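Local atomic coordinates of ecdysteroid-phosphate phosphatase (Bombyx mori, PDB entry 3C7T), a protein that releases active ecdysteroids from their phosphate esters, ecdysone 22-phosphate above all, and also acts as a protein tyrosine phosphatase, here represented by its phosphoglycerate-mutase-like C-terminal domain. Residues 18-23 against 35-40; 73-78 against 102-107; 84-89 against 185-190; 109-114 against 144-149. One frame throughout, in Å; residues are numbered along the deposited sequence. Where two conformers were deposited one is given.

Contact 1 of 4, residues 18-23 against 35-40; sequences LTYGPW and RKDLNL
The phenol of Y20 reaches across to an Asx turn at D37 and lies against L40. This joins the end of helix 16-19 to the loop after strand 32-33, in the histidine phosphatase domain. The Y20 ring and the D37 carboxylate stand steeply to each other, their planes 78° apart. Y20 OH donates to D37 OD2 over 2.6 Å and meets that oxygen from above the carboxylate plane. The backbone N of N39 reaches the same OD2 at 3.0 Å from the opposite face, closing the Asx turn. D37 has its CG anti to the backbone N (chi1 -168°), which carries the carboxylate carbon to the phenol. Its other oxygen, OD1, forms a salt bridge with R255, and OD2 also accepts from I249 N of the second subunit. The contact is therefore part of the dimer interface, where Y20 also packs on I249 of the second subunit. L40 covers one face of the Y20 ring: CD2 sits 3.9 Å from the ring centroid, displaced toward the rim, as a CH-pi contact. The same methyl touches W23 CE3 at 4.2 Å, so it serves both aromatic residues. An alanine in place of Y20 would probably leave D37 OD2 without its phenol donor and open a gap beside L40 CD2. At the tip of the phenol, N39 CB comes within 3.1 Å of Y20 OH.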
loop_
_atom_site.group_PDB
_atom_site.type_symbol
_atom_site.label_atom_id
_atom_site.label_comp_id
_atom_site.label_asym_id
_atom_site.label_seq_id
_atom_site.Cartn_x
_atom_site.Cartn_y
_atom_site.Cartn_z
ATOM N N LEU A 18 9.772 10.002 -6.502
ATOM C CA LEU A 18 9.515 9.306 -7.769
ATOM C C LEU A 18 8.028 9.092 -8.033
ATOM O O LEU A 18 7.629 8.746 -9.166
ATOM C CB LEU A 18 10.233 7.948 -7.811
ATOM C CG LEU A 18 11.767 7.986 -7.728
ATOM C CD1 LEU A 18 12.402 6.592 -7.936
ATOM C CD2 LEU A 18 12.350 9.034 -8.705
ATOM N N THR A 19 7.223 9.275 -6.993
ATOM C CA THR A 19 5.776 9.096 -7.078
ATOM C C THR A 19 5.047 10.395 -7.381
ATOM O O THR A 19 3.987 10.371 -8.013
ATOM C CB THR A 19 5.251 8.522 -5.732
ATOM O OG1 THR A 19 5.912 7.281 -5.483
ATOM C CG2 THR A 19 3.730 8.310 -5.743
ATOM N N TYR A 20 5.625 11.514 -6.931
ATOM C CA TYR A 20 5.042 12.845 -7.108
ATOM C C TYR A 20 5.945 13.746 -7.937
ATOM O O TYR A 20 7.035 13.371 -8.288
ATOM C CB TYR A 20 4.834 13.507 -5.743
ATOM C CG TYR A 20 3.910 12.712 -4.830
ATOM C CD1 TYR A 20 4.401 11.652 -4.065
ATOM C CD2 TYR A 20 2.551 13.023 -4.746
ATOM C CE1 TYR A 20 3.547 10.897 -3.217
ATOM C CE2 TYR A 20 1.696 12.275 -3.899
ATOM C CZ TYR A 20 2.203 11.231 -3.150
ATOM O OH TYR A 20 1.351 10.509 -2.317
ATOM N N GLY A 21 5.459 14.933 -8.244
ATOM C CA GLY A 21 6.261 15.950 -8.923
ATOM C C GLY A 21 6.922 16.878 -7.905
ATOM O O GLY A 21 7.645 16.400 -7.019
ATOM N N PRO A 22 6.688 18.204 -8.025
ATOM C CA PRO A 22 7.346 19.171 -7.119
ATOM C C PRO A 22 6.699 19.194 -5.725
ATOM O O PRO A 22 6.104 20.192 -5.310
ATOM C CB PRO A 22 7.187 20.510 -7.861
ATOM C CG PRO A 22 5.955 20.344 -8.665
ATOM C CD PRO A 22 5.833 18.876 -9.022
ATOM N N TRP A 23 6.822 18.092 -4.989
ATOM C CA TRP A 23 6.026 17.919 -3.766
ATOM C C TRP A 23 6.418 18.874 -2.636
ATOM O O TRP A 23 5.545 19.317 -1.881
ATOM C CB TRP A 23 6.028 16.436 -3.286
ATOM C CG TRP A 23 7.311 16.012 -2.729
ATOM C CD1 TRP A 23 8.429 15.632 -3.428
ATOM C CD2 TRP A 23 7.648 15.921 -1.338
ATOM N NE1 TRP A 23 9.448 15.324 -2.550
ATOM C CE2 TRP A 23 8.994 15.478 -1.263
ATOM C CE3 TRP A 23 6.941 16.155 -0.140
ATOM C CZ2 TRP A 23 9.662 15.275 -0.032
ATOM C CZ3 TRP A 23 7.616 15.932 1.102
ATOM C CH2 TRP A 23 8.955 15.491 1.132
ATOM N N ARG A 35 0.181 17.988 4.684
ATOM C CA ARG A 35 -0.034 16.774 3.887
ATOM C C ARG A 35 -1.128 17.053 2.843
ATOM O O ARG A 35 -2.276 17.385 3.195
ATOM C CB ARG A 35 -0.439 15.601 4.775
ATOM C CG ARG A 35 -0.524 14.263 4.018
ATOM C CD ARG A 35 -1.104 13.180 4.888
ATOM N NE ARG A 35 -2.499 13.439 5.257
ATOM C CZ ARG A 35 -3.381 12.487 5.588
ATOM N NH1 ARG A 35 -3.043 11.197 5.549
ATOM N NH2 ARG A 35 -4.615 12.838 5.928
ATOM N N LYS A 36 -0.795 16.923 1.566
ATOM C CA LYS A 36 -1.772 17.180 0.524
ATOM C C LYS A 36 -2.230 15.936 -0.255
ATOM O O LYS A 36 -2.967 16.060 -1.240
ATOM C CB LYS A 36 -1.234 18.253 -0.420
ATOM C CG LYS A 36 -1.054 19.575 0.354
ATOM C CD LYS A 36 -1.267 20.775 -0.480
ATOM C CE LYS A 36 -1.077 22.001 0.373
ATOM N NZ LYS A 36 -0.537 23.082 -0.493
ATOM N N ASP A 37 -1.780 14.765 0.191
ATOM C CA ASP A 37 -2.144 13.502 -0.452
ATOM C C ASP A 37 -2.102 12.419 0.601
ATOM O O ASP A 37 -1.246 12.465 1.483
ATOM C CB ASP A 37 -1.137 13.169 -1.566
ATOM C CG ASP A 37 -1.621 12.014 -2.473
ATOM O OD1 ASP A 37 -2.416 12.273 -3.393
ATOM O OD2 ASP A 37 -1.180 10.861 -2.267
ATOM N N LEU A 38 -2.992 11.427 0.502
ATOM C CA LEU A 38 -3.026 10.372 1.533
ATOM C C LEU A 38 -1.798 9.491 1.536
ATOM O O LEU A 38 -1.491 8.890 2.553
ATOM C CB LEU A 38 -4.272 9.493 1.428
ATOM C CG LEU A 38 -5.595 10.201 1.606
ATOM C CD1 LEU A 38 -6.680 9.152 1.341
ATOM C CD2 LEU A 38 -5.699 10.775 3.031
ATOM N N ASN A 39 -1.102 9.405 0.401
ATOM C CA ASN A 39 0.093 8.597 0.323
ATOM C C ASN A 39 1.364 9.400 0.690
ATOM O O ASN A 39 2.480 8.877 0.649
ATOM C CB ASN A 39 0.175 7.951 -1.082
ATOM C CG ASN A 39 1.179 6.831 -1.166
ATOM O OD1 ASN A 39 1.381 6.080 -0.206
ATOM N ND2 ASN A 39 1.807 6.693 -2.342
ATOM N N LEU A 40 1.202 10.655 1.116
ATOM C CA LEU A 40 2.344 11.422 1.644
ATOM C C LEU A 40 2.521 11.216 3.167
ATOM O O LEU A 40 1.562 10.854 3.874
ATOM C CB LEU A 40 2.197 12.925 1.333
ATOM C CG LEU A 40 2.451 13.353 -0.111
ATOM C CD1 LEU A 40 1.955 14.751 -0.348
ATOM C CD2 LEU A 40 3.932 13.249 -0.466
#

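Contact 2 of 4, residues 73-78 against 102-107; sequences EGMRMA and DGLRAD
R76 starts out extended, with CG anti to the backbone N (chi1 173°), then bends at chi3 (48°), which places NE beside the end of the facing helix. R105 meets it with a chain extended from CG to NE. The R76 guanidinium grips one backbone oxygen side-on: NE donates to G103 O over 2.8 Å and NH2 to the same G103 O over 2.7 Å. That oxygen lies almost in the guanidinium plane. Two bonds from one flat group should limit its rotation. The R105 guanidinium then stacks on one R76 face, with centres 4.1 Å apart and planes at 10°. R105 NE lies over the centre of the R76 group. Two like charges meet here, and the carbonyl held by R76 probably eases their repulsion. The backbones also come close, with E73 N 3.4 Å from G103 C. A side chain on G103 would clash with E73 N, so glycine suits this approach. The E73 carboxylate forms a salt bridge with R62 of the second subunit. On the buried side, L104 CD1 packs 3.9 Å from M75 CB. R105, with positive phi, is the C-prime residue of a Schellman motif ending helix 91-104. The contact thus joins the C-terminal parts of helices 62-77 and 91-104. M75 and L104 both reach I82, just before strand 84-87.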
loop_
_atom_site.group_PDB
_atom_site.type_symbol
_atom_site.label_atom_id
_atom_site.label_comp_id
_atom_site.label_asym_id
_atom_site.label_seq_id
_atom_site.Cartn_x
_atom_site.Cartn_y
_atom_site.Cartn_z
ATOM N N GLU A 73 6.676 -8.618 8.152
ATOM C CA GLU A 73 5.554 -9.512 8.513
ATOM C C GLU A 73 5.774 -10.899 7.898
ATOM O O GLU A 73 5.557 -11.921 8.560
ATOM C CB GLU A 73 4.210 -8.906 8.068
ATOM C CG GLU A 73 2.922 -9.635 8.547
ATOM C CD GLU A 73 1.634 -9.200 7.794
ATOM O OE1 GLU A 73 1.604 -9.196 6.553
ATOM O OE2 GLU A 73 0.618 -8.892 8.452
ATOM N N GLY A 74 6.220 -10.933 6.640
ATOM C CA GLY A 74 6.417 -12.181 5.917
ATOM C C GLY A 74 7.539 -12.986 6.548
ATOM O O GLY A 74 7.446 -14.224 6.638
ATOM N N MET A 75 8.570 -12.275 7.008
ATOM C CA MET A 75 9.691 -12.895 7.713
ATOM C C MET A 75 9.196 -13.498 9.037
ATOM O O MET A 75 9.515 -14.648 9.351
ATOM C CB MET A 75 10.814 -11.863 7.929
ATOM C CG MET A 75 12.211 -12.508 7.995
ATOM S SD MET A 75 12.836 -12.937 6.363
ATOM C CE MET A 75 13.532 -11.375 5.775
ATOM N N ARG A 76 8.400 -12.723 9.789
ATOM C CA ARG A 76 7.789 -13.176 11.045
ATOM C C ARG A 76 6.922 -14.420 10.816
ATOM O O ARG A 76 6.988 -15.385 11.585
ATOM C CB ARG A 76 6.973 -12.038 11.695
ATOM C CG ARG A 76 6.139 -12.435 12.956
ATOM C CD ARG A 76 5.737 -11.229 13.785
ATOM N NE ARG A 76 5.151 -10.140 12.996
ATOM C CZ ARG A 76 3.849 -9.976 12.738
ATOM N NH1 ARG A 76 2.931 -10.833 13.206
ATOM N NH2 ARG A 76 3.460 -8.929 12.011
ATOM N N MET A 77 6.118 -14.417 9.755
ATOM C CA MET A 77 5.284 -15.586 9.449
ATOM C C MET A 77 6.069 -16.829 9.131
ATOM O O MET A 77 5.606 -17.946 9.395
ATOM C CB MET A 77 4.382 -15.277 8.292
ATOM C CG MET A 77 3.333 -14.342 8.716
ATOM S SD MET A 77 2.533 -13.623 7.317
ATOM C CE MET A 77 1.216 -12.836 8.246
ATOM N N ALA A 78 7.246 -16.642 8.551
ATOM C CA ALA A 78 8.114 -17.754 8.174
ATOM C C ALA A 78 8.977 -18.252 9.344
ATOM O O ALA A 78 9.784 -19.167 9.184
ATOM C CB ALA A 78 8.979 -17.350 7.005
ATOM N N ASP A 102 9.053 -3.026 12.133
ATOM C CA ASP A 102 7.673 -2.927 12.624
ATOM C C ASP A 102 6.870 -4.179 12.210
ATOM O O ASP A 102 6.125 -4.746 13.009
ATOM C CB ASP A 102 6.978 -1.675 12.089
ATOM C CG ASP A 102 7.505 -0.373 12.705
ATOM O OD1 ASP A 102 8.183 -0.399 13.749
ATOM O OD2 ASP A 102 7.224 0.702 12.115
ATOM N N GLY A 103 7.020 -4.599 10.955
ATOM C CA GLY A 103 6.304 -5.774 10.440
ATOM C C GLY A 103 6.771 -7.038 11.146
ATOM O O GLY A 103 5.956 -7.928 11.501
ATOM N N LEU A 104 8.082 -7.105 11.363
ATOM C CA LEU A 104 8.743 -8.203 12.074
ATOM C C LEU A 104 8.362 -8.301 13.562
ATOM O O LEU A 104 8.488 -9.363 14.174
ATOM C CB LEU A 104 10.266 -8.060 11.927
ATOM C CG LEU A 104 11.215 -9.186 12.341
ATOM C CD1 LEU A 104 10.863 -10.503 11.629
ATOM C CD2 LEU A 104 12.663 -8.806 12.088
ATOM N N ARG A 105 7.864 -7.208 14.126
ATOM C CA ARG A 105 7.692 -7.080 15.573
ATOM C C ARG A 105 8.988 -7.422 16.304
ATOM O O ARG A 105 8.983 -8.108 17.326
ATOM C CB ARG A 105 6.511 -7.930 16.060
ATOM C CG ARG A 105 5.190 -7.408 15.564
ATOM C CD ARG A 105 4.004 -8.282 15.986
ATOM N NE ARG A 105 2.776 -7.796 15.347
ATOM C CZ ARG A 105 1.543 -8.243 15.603
ATOM N NH1 ARG A 105 1.329 -9.221 16.482
ATOM N NH2 ARG A 105 0.509 -7.721 14.958
ATOM N N ALA A 106 10.101 -6.917 15.772
ATOM C CA ALA A 106 11.402 -7.118 16.374
ATOM C C ALA A 106 11.411 -6.491 17.772
ATOM O O ALA A 106 10.644 -5.546 18.049
ATOM C CB ALA A 106 12.478 -6.485 15.507
ATOM N N ASP A 107 12.261 -7.032 18.643
ATOM C CA ASP A 107 12.475 -6.482 19.976
ATOM C C ASP A 107 13.062 -5.075 19.810
ATOM O O ASP A 107 13.834 -4.847 18.891
ATOM C CB ASP A 107 13.446 -7.383 20.743
ATOM C CG ASP A 107 13.530 -7.046 22.217
ATOM O OD1 ASP A 107 12.568 -7.352 22.960
ATOM O OD2 ASP A 107 14.564 -6.495 22.643
#

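Contact 3 of 4, residues 84-89 against 185-190; sequences HVYASP and GNVIFI
V85 and I188 lie side by side on one face of two paired parallel strands, their CG2 methyls 3.7 Å apart. I190 extends this ridge: its CD1 meets V85 CG1 at 4.0 Å. On the other face Y86 and F189 run alongside each other, pointing the same way. F189 CD1 packs 3.8 Å from Y86 CB, and the two rings are oblique, with planes at 42°. V187 CG1 fills the angle between them. It lies over one face of the F189 ring, toward the rim, and 3.9 Å from Y86 CE1. The backbone ladder between the two faces is regular, with Y86 N bonded to I188 O and I190 N to Y86 O. At the strand start, H84 N donates to N186 O over 3.1 Å, and H84 ND1 adds a weak bond to that oxygen. The imidazole leans against G185, with CE1 3.6 Å from G185 CA; a side chain on G185 would clash with it. An alanine at H84 would probably open a gap beside G185 and leave D183, the partner of NE2, without its mate. At the other end S88 OG bonds NE2 of H192, an inferred active-site residue. Strands 84-87 and 187-191 are neighbours in the mixed sheet, between 112-114 and 5-11. Helix 91-104 packs on the I188 and I190 face, and helix 162-179 on the Y86 and F189 face.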
loop_
_atom_site.group_PDB
_atom_site.type_symbol
_atom_site.label_atom_id
_atom_site.label_comp_id
_atom_site.label_asym_id
_atom_site.label_seq_id
_atom_site.Cartn_x
_atom_site.Cartn_y
_atom_site.Cartn_z
ATOM N N HIS A 84 20.699 -8.391 13.297
ATOM C CA HIS A 84 21.679 -7.397 12.857
ATOM C C HIS A 84 21.154 -6.692 11.611
ATOM O O HIS A 84 21.030 -7.315 10.554
ATOM C CB HIS A 84 23.016 -8.068 12.575
ATOM C CG HIS A 84 23.497 -8.932 13.698
ATOM N ND1 HIS A 84 23.466 -10.310 13.644
ATOM C CD2 HIS A 84 23.993 -8.615 14.918
ATOM C CE1 HIS A 84 23.953 -10.806 14.771
ATOM N NE2 HIS A 84 24.278 -9.797 15.561
ATOM N N VAL A 85 20.846 -5.407 11.771
ATOM C CA VAL A 85 20.167 -4.616 10.741
ATOM C C VAL A 85 21.052 -3.425 10.375
ATOM O O VAL A 85 21.400 -2.598 11.236
ATOM C CB VAL A 85 18.772 -4.135 11.218
ATOM C CG1 VAL A 85 18.092 -3.268 10.163
ATOM C CG2 VAL A 85 17.881 -5.328 11.577
ATOM N N TYR A 86 21.448 -3.389 9.105
ATOM C CA TYR A 86 22.306 -2.325 8.562
ATOM C C TYR A 86 21.537 -1.600 7.461
ATOM O O TYR A 86 20.914 -2.248 6.619
ATOM C CB TYR A 86 23.611 -2.908 8.002
ATOM C CG TYR A 86 24.404 -3.686 9.034
ATOM C CD1 TYR A 86 24.091 -5.017 9.312
ATOM C CD2 TYR A 86 25.452 -3.086 9.743
ATOM C CE1 TYR A 86 24.816 -5.741 10.269
ATOM C CE2 TYR A 86 26.193 -3.804 10.701
ATOM C CZ TYR A 86 25.857 -5.127 10.957
ATOM O OH TYR A 86 26.548 -5.857 11.892
ATOM N N ALA A 87 21.583 -0.269 7.473
ATOM C CA ALA A 87 20.867 0.531 6.487
ATOM C C ALA A 87 21.765 1.596 5.891
ATOM O O ALA A 87 22.568 2.215 6.598
ATOM C CB ALA A 87 19.654 1.168 7.102
ATOM N N SER A 88 21.624 1.807 4.580
ATOM C CA SER A 88 22.241 2.945 3.922
ATOM C C SER A 88 21.769 4.209 4.639
ATOM O O SER A 88 20.685 4.218 5.184
ATOM C CB SER A 88 21.777 2.980 2.463
ATOM O OG SER A 88 21.969 4.257 1.917
ATOM N N PRO A 89 22.593 5.274 4.671
ATOM C CA PRO A 89 22.170 6.461 5.414
ATOM C C PRO A 89 21.070 7.307 4.729
ATOM O O PRO A 89 20.587 8.270 5.342
ATOM C CB PRO A 89 23.484 7.254 5.574
ATOM C CG PRO A 89 24.293 6.849 4.400
ATOM C CD PRO A 89 23.948 5.422 4.107
ATOM N N GLY A 185 23.710 -14.576 14.595
ATOM C CA GLY A 185 22.389 -14.032 14.280
ATOM C C GLY A 185 22.237 -13.701 12.798
ATOM O O GLY A 185 23.239 -13.509 12.096
ATOM N N ASN A 186 20.981 -13.642 12.342
ATOM C CA ASN A 186 20.631 -13.299 10.954
ATOM C C ASN A 186 20.870 -11.821 10.680
ATOM O O ASN A 186 20.765 -10.989 11.584
ATOM C CB ASN A 186 19.182 -13.724 10.618
ATOM C CG ASN A 186 18.982 -15.248 10.676
ATOM O OD1 ASN A 186 19.886 -16.020 10.352
ATOM N ND2 ASN A 186 17.794 -15.677 11.085
ATOM N N VAL A 187 21.228 -11.507 9.435
ATOM C CA VAL A 187 21.649 -10.159 9.045
ATOM C C VAL A 187 20.775 -9.664 7.882
ATOM O O VAL A 187 20.403 -10.447 7.012
ATOM C CB VAL A 187 23.113 -10.148 8.588
ATOM C CG1 VAL A 187 23.577 -8.743 8.152
ATOM C CG2 VAL A 187 24.016 -10.658 9.688
ATOM N N ILE A 188 20.478 -8.367 7.889
ATOM C CA ILE A 188 19.826 -7.697 6.748
ATOM C C ILE A 188 20.499 -6.365 6.405
ATOM O O ILE A 188 20.817 -5.558 7.292
ATOM C CB ILE A 188 18.295 -7.552 6.914
ATOM C CG1 ILE A 188 17.650 -7.099 5.583
ATOM C CG2 ILE A 188 17.930 -6.633 8.082
ATOM C CD1 ILE A 188 16.128 -7.297 5.507
ATOM N N PHE A 189 20.754 -6.188 5.113
ATOM C CA PHE A 189 21.303 -4.948 4.556
ATOM C C PHE A 189 20.166 -4.267 3.799
ATOM O O PHE A 189 19.626 -4.849 2.851
ATOM C CB PHE A 189 22.412 -5.251 3.558
ATOM C CG PHE A 189 23.614 -5.948 4.164
ATOM C CD1 PHE A 189 24.365 -5.321 5.161
ATOM C CD2 PHE A 189 23.983 -7.208 3.711
ATOM C CE1 PHE A 189 25.484 -5.952 5.714
ATOM C CE2 PHE A 189 25.111 -7.864 4.253
ATOM C CZ PHE A 189 25.842 -7.230 5.268
ATOM N N ILE A 190 19.792 -3.072 4.239
ATOM C CA ILE A 190 18.643 -2.368 3.668
ATOM C C ILE A 190 19.152 -1.147 2.943
ATOM O O ILE A 190 19.741 -0.237 3.547
ATOM C CB ILE A 190 17.593 -2.041 4.736
ATOM C CG1 ILE A 190 17.055 -3.369 5.289
ATOM C CG2 ILE A 190 16.471 -1.152 4.131
ATOM C CD1 ILE A 190 16.259 -3.280 6.583
#

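Contact 4 of 4, residues 109-114 against 144-149; sequences SVKIKV and NVDMTY
A single backbone bridge between I112 and V145, followed by an Asx turn at D146, ties the loop after helix 135-140 to strand 112-114. I112 N donates to N144 O over 2.8 Å and D146 N returns a bond to I112 O over 2.7 Å. Both bonds are nearly straight at hydrogen, although D146 N stands above the carbonyl plane of I112. K113 CB sits over the centre of the Y149 ring, 3.6 Å from the centroid, as a CH-pi contact. K113 CD lies farther out, 3.6 Å from Y149 CD1. V114 O meets the ring at its edge, in plane. The Y149 hydroxyl is hydrogen-bonded to E115 OE1. The ring is thus touched on a face, at an edge and at its tip. K113 runs beside D146 and forms a long, weak salt bridge, NZ to OD2 3.4 Å. The other oxygen, D146 OD1, accepts from T148 N, which closes the Asx turn, and from T148 OG1, both from the same face of the carboxylate. K111 bends at chi2 and crosses N144 at about a right angle, and its NZ donates to N144 OD1 over 2.9 Å. One water links V114 N to D146 O. Strand 112-114 is the edge strand of the main sheet within this chain, with 84-87 as its neighbour. Helix 91-104 packs on I112, helix 135-140 on V145, and Y86 of strand 84-87 touches both K113 and Y149.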
loop_
_atom_site.group_PDB
_atom_site.type_symbol
_atom_site.label_atom_id
_atom_site.label_comp_id
_atom_site.label_asym_id
_atom_site.label_seq_id
_atom_site.Cartn_x
_atom_site.Cartn_y
_atom_site.Cartn_z
ATOM N N SER A 109 15.373 -3.843 21.237
ATOM C CA SER A 109 16.830 -3.938 21.323
ATOM C C SER A 109 17.478 -4.124 19.945
ATOM O O SER A 109 18.696 -3.986 19.812
ATOM C CB SER A 109 17.236 -5.093 22.228
ATOM O OG SER A 109 16.864 -6.321 21.634
ATOM N N VAL A 110 16.669 -4.464 18.940
ATOM C CA VAL A 110 17.162 -4.639 17.564
ATOM C C VAL A 110 17.164 -3.281 16.876
ATOM O O VAL A 110 16.116 -2.771 16.481
ATOM C CB VAL A 110 16.341 -5.675 16.754
ATOM C CG1 VAL A 110 16.924 -5.843 15.339
ATOM C CG2 VAL A 110 16.290 -7.027 17.488
ATOM N N LYS A 111 18.362 -2.710 16.759
ATOM C CA LYS A 111 18.540 -1.325 16.359
ATOM C C LYS A 111 19.005 -1.233 14.920
ATOM O O LYS A 111 19.675 -2.141 14.410
ATOM C CB LYS A 111 19.595 -0.654 17.248
ATOM C CG LYS A 111 19.287 -0.639 18.741
ATOM C CD LYS A 111 18.312 0.468 19.096
ATOM C CE LYS A 111 18.213 0.637 20.589
ATOM N NZ LYS A 111 16.938 1.328 20.939
ATOM N N ILE A 112 18.658 -0.127 14.272
ATOM C CA ILE A 112 19.113 0.134 12.914
ATOM C C ILE A 112 20.508 0.756 12.940
ATOM O O ILE A 112 20.704 1.844 13.507
ATOM C CB ILE A 112 18.158 1.084 12.167
ATOM C CG1 ILE A 112 16.741 0.500 12.133
ATOM C CG2 ILE A 112 18.660 1.327 10.725
ATOM C CD1 ILE A 112 15.685 1.512 11.830
ATOM N N LYS A 113 21.464 0.062 12.327
ATOM C CA LYS A 113 22.841 0.525 12.248
ATOM C C LYS A 113 23.053 1.231 10.915
ATOM O O LYS A 113 23.069 0.583 9.865
ATOM C CB LYS A 113 23.796 -0.664 12.372
ATOM C CG LYS A 113 23.684 -1.421 13.715
ATOM C CD LYS A 113 24.694 -2.556 13.808
ATOM C CE LYS A 113 24.134 -3.759 14.574
ATOM N NZ LYS A 113 23.447 -3.368 15.843
ATOM N N VAL A 114 23.226 2.550 10.964
ATOM C CA VAL A 114 23.321 3.365 9.751
ATOM C C VAL A 114 24.762 3.282 9.263
ATOM O O VAL A 114 25.704 3.705 9.957
ATOM C CB VAL A 114 22.852 4.822 10.005
ATOM C CG1 VAL A 114 23.205 5.748 8.827
ATOM C CG2 VAL A 114 21.351 4.849 10.287
ATOM N N ASN A 144 14.190 3.588 15.145
ATOM C CA ASN A 144 14.985 2.874 16.153
ATOM C C ASN A 144 16.463 2.693 15.780
ATOM O O ASN A 144 16.951 1.584 15.624
ATOM C CB ASN A 144 14.333 1.531 16.479
ATOM C CG ASN A 144 14.781 0.978 17.815
ATOM O OD1 ASN A 144 15.155 1.735 18.714
ATOM N ND2 ASN A 144 14.734 -0.348 17.961
ATOM N N VAL A 145 17.171 3.805 15.658
ATOM C CA VAL A 145 18.538 3.814 15.168
ATOM C C VAL A 145 19.529 3.562 16.326
ATOM O O VAL A 145 19.326 4.053 17.443
ATOM C CB VAL A 145 18.853 5.161 14.451
ATOM C CG1 VAL A 145 20.349 5.357 14.255
ATOM C CG2 VAL A 145 18.118 5.242 13.108
ATOM N N ASP A 146 20.575 2.791 16.049
ATOM C CA ASP A 146 21.629 2.522 17.028
ATOM C C ASP A 146 22.528 3.756 17.217
ATOM O O ASP A 146 23.298 4.109 16.328
ATOM C CB ASP A 146 22.465 1.319 16.562
ATOM C CG ASP A 146 23.331 0.730 17.666
ATOM O OD1 ASP A 146 23.548 1.399 18.706
ATOM O OD2 ASP A 146 23.792 -0.416 17.478
ATOM N N MET A 147 22.438 4.386 18.390
ATOM C CA MET A 147 23.214 5.603 18.712
ATOM C C MET A 147 24.712 5.356 18.930
ATOM O O MET A 147 25.540 6.251 18.735
ATOM C CB MET A 147 22.642 6.274 19.968
ATOM C CG MET A 147 21.318 6.978 19.755
ATOM S SD MET A 147 21.466 8.182 18.431
ATOM C CE MET A 147 20.414 9.465 19.108
ATOM N N THR A 148 25.057 4.144 19.345
ATOM C CA THR A 148 26.444 3.817 19.640
ATOM C C THR A 148 27.086 3.005 18.521
ATOM O O THR A 148 28.127 2.375 18.711
ATOM C CB THR A 148 26.582 3.097 20.996
ATOM O OG1 THR A 148 25.794 1.899 20.984
ATOM C CG2 THR A 148 26.107 4.002 22.138
ATOM N N TYR A 149 26.488 3.033 17.337
ATOM C CA TYR A 149 27.082 2.318 16.225
ATOM C C TYR A 149 28.232 3.110 15.593
ATOM O O TYR A 149 28.075 4.281 15.255
ATOM C CB TYR A 149 26.024 1.971 15.170
ATOM C CG TYR A 149 26.599 1.239 13.988
ATOM C CD1 TYR A 149 27.174 -0.022 14.138
ATOM C CD2 TYR A 149 26.586 1.812 12.717
ATOM C CE1 TYR A 149 27.715 -0.702 13.045
ATOM C CE2 TYR A 149 27.120 1.135 11.618
ATOM C CZ TYR A 149 27.680 -0.116 11.792
ATOM O OH TYR A 149 28.201 -0.790 10.715
HETATM O O HOH W 1 23.549 4.181 13.443
#

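Overall arrangement
Contact 3 is the most central of the four, about 9 Å from the chain centre, and combines a regular backbone ladder with apolar packing. Contact 4 continues the same sheet outward: V85 O and A87 N probably bond K113, and Y86 packs on Y149. It is only partly buried, and lysines, a carboxylate and a water enter its chemistry. Contact 2 joins the ends of two helices, one of which, 91-104, also packs against contacts 3 and 4; it is partly buried, and stacked arginines and a gripped carbonyl set its outer side. Contact 1, its centre about 28 Å from that of contact 3, is buried nonetheless. Contacts 1 and 2 touch the second subunit, unlike 3 and 4.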